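Long-range contact in type I modular polyketide synthase (Streptomyces albus subsp. albus, PDB 6IYR), which probably selects an extender unit, likely methylmalonyl-coenzyme A, and transfers its acyl group to the carrier protein during salinomycin assembly: residues His391-Glu396 / Pro417-Gly422. Numbering follows the deposited sequence.
Sequences HGAFVE and PAVTQG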
loop_
_atom_site.group_PDB
_atom_site.type_symbol
_atom_site.label_atom_id
_atom_site.label_comp_id
_atom_site.label_asym_id
_atom_site.label_seq_id
_atom_site.Cartn_x
_atom_site.Cartn_y
_atom_site.Cartn_z
ATOM N N HIS A 391 -2.869 17.042 -2.817
ATOM C CA HIS A 391 -2.152 16.050 -2.061
ATOM C C HIS A 391 -0.820 15.743 -2.745
ATOM O O HIS A 391 -0.746 15.710 -3.967
ATOM C CB HIS A 391 -2.971 14.787 -1.938
ATOM C CG HIS A 391 -4.166 14.935 -1.064
ATOM N ND1 HIS A 391 -4.161 14.565 0.259
ATOM C CD2 HIS A 391 -5.418 15.388 -1.331
ATOM C CE1 HIS A 391 -5.355 14.805 0.780
ATOM N NE2 HIS A 391 -6.120 15.335 -0.159
ATOM N N GLY A 392 0.247 15.611 -1.957
ATOM C CA GLY A 392 1.596 15.560 -2.528
ATOM C C GLY A 392 2.262 14.213 -2.375
ATOM O O GLY A 392 3.308 13.959 -2.971
ATOM N N ALA A 393 1.721 13.377 -1.494
ATOM C CA ALA A 393 2.336 12.090 -1.221
ATOM C C ALA A 393 1.321 10.970 -1.092
ATOM O O ALA A 393 0.311 11.111 -0.410
ATOM C CB ALA A 393 3.197 12.136 0.029
ATOM N N PHE A 394 1.620 9.870 -1.781
ATOM C CA PHE A 394 0.839 8.657 -1.716
ATOM C C PHE A 394 1.647 7.506 -1.164
ATOM O O PHE A 394 2.690 7.121 -1.716
ATOM C CB PHE A 394 0.363 8.297 -3.128
ATOM C CG PHE A 394 -0.585 9.295 -3.693
ATOM C CD1 PHE A 394 -0.122 10.461 -4.234
ATOM C CD2 PHE A 394 -1.959 9.069 -3.669
ATOM C CE1 PHE A 394 -1.002 11.421 -4.706
ATOM C CE2 PHE A 394 -2.827 9.974 -4.248
ATOM C CZ PHE A 394 -2.361 11.170 -4.707
ATOM N N VAL A 395 1.110 6.884 -0.142
ATOM C CA VAL A 395 1.799 5.796 0.538
ATOM C C VAL A 395 0.984 4.532 0.425
ATOM O O VAL A 395 -0.111 4.424 0.975
ATOM C CB VAL A 395 2.060 6.127 2.015
ATOM C CG1 VAL A 395 2.561 4.942 2.795
ATOM C CG2 VAL A 395 3.091 7.241 2.126
ATOM N N GLU A 396 1.576 3.518 -0.215
ATOM C CA GLU A 396 0.905 2.226 -0.298
ATOM C C GLU A 396 1.221 1.391 0.903
ATOM O O GLU A 396 2.367 1.076 1.157
ATOM C CB GLU A 396 1.268 1.508 -1.613
ATOM C CG GLU A 396 0.337 0.350 -1.986
ATOM C CD GLU A 396 0.786 -0.349 -3.245
ATOM O OE1 GLU A 396 0.845 0.328 -4.285
ATOM O OE2 GLU A 396 1.118 -1.546 -3.176
ATOM N N PRO A 417 3.540 17.809 -8.802
ATOM C CA PRO A 417 4.664 17.517 -7.937
ATOM C C PRO A 417 4.182 16.689 -6.761
ATOM O O PRO A 417 3.595 17.230 -5.822
ATOM C CB PRO A 417 5.062 18.895 -7.443
ATOM C CG PRO A 417 3.764 19.648 -7.392
ATOM C CD PRO A 417 2.772 18.953 -8.300
ATOM N N ALA A 418 4.230 15.391 -6.930
ATOM C CA ALA A 418 3.779 14.466 -5.925
ATOM C C ALA A 418 4.589 13.206 -6.048
ATOM O O ALA A 418 5.161 12.935 -7.080
ATOM C CB ALA A 418 2.305 14.179 -6.096
ATOM N N VAL A 419 4.630 12.433 -4.982
ATOM C CA VAL A 419 5.390 11.206 -4.985
ATOM C C VAL A 419 4.565 10.005 -4.528
ATOM O O VAL A 419 3.582 10.154 -3.836
ATOM C CB VAL A 419 6.639 11.324 -4.094
ATOM C CG1 VAL A 419 7.562 12.392 -4.619
ATOM C CG2 VAL A 419 6.251 11.636 -2.666
ATOM N N THR A 420 4.977 8.823 -4.957
ATOM C CA THR A 420 4.340 7.581 -4.586
ATOM C C THR A 420 5.355 6.639 -4.029
ATOM O O THR A 420 6.456 6.562 -4.533
ATOM C CB THR A 420 3.824 6.788 -5.785
ATOM O OG1 THR A 420 3.689 7.627 -6.923
ATOM C CG2 THR A 420 2.541 6.120 -5.449
ATOM N N GLN A 421 4.965 5.897 -3.013
ATOM C CA GLN A 421 5.832 4.915 -2.440
ATOM C C GLN A 421 5.095 3.796 -1.732
ATOM O O GLN A 421 3.936 3.900 -1.429
ATOM C CB GLN A 421 6.820 5.560 -1.504
ATOM C CG GLN A 421 6.244 5.976 -0.190
ATOM C CD GLN A 421 7.331 6.133 0.814
ATOM O OE1 GLN A 421 7.651 5.205 1.524
ATOM N NE2 GLN A 421 7.935 7.289 0.844
ATOM N N GLY A 422 5.804 2.702 -1.536
ATOM C CA GLY A 422 5.301 1.548 -0.841
ATOM C C GLY A 422 5.761 1.476 0.595
ATOM O O GLY A 422 6.289 2.418 1.157
HETATM O O HOH W 1 0.276 17.172 -5.890
#
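A beta-alpha-beta crossover joins strands 393-396 and 419-421 as parallel neighbours, with helix 404-414 making the connection and 419-421 forming one edge of the four-stranded parallel sheet. The ladder starts where Val419 N donates to Gly392 O (2.8 Å). It continues through Phe394 N to Val419 O and Gln421 N to Phe394 O, both 2.9 Å, and ends with a short, nearly straight bond from Glu396 N to Gln421 O (2.7 Å, 176° at the hydrogen). On the other edge of 393-396, the backbones of Ala393 and Val395 bond to the strand holding Val129 and Val131.

One face carries Ala393, Val419, Val395 and Gln421. Ala393 CB meets Val419 CG2 at 4.1 Å, while the side chains of Val395 and Gln421 run alongside each other in the same direction, Val395 CG2 4.1 Å from Gln421 CG; Gln421 also touches helix 431-443. Phe394 and Thr420 share the other face, where Thr420 packs on helix 404-414 and the Phe394 side chain touches Leu386 and Leu387 of helix 379-388. With CG anti to the carbonyl carbon (chi1 -65°), the Phe394 ring is placed with Val419 O in its plane, at the edge, 3.7 Å from Phe394 CD1.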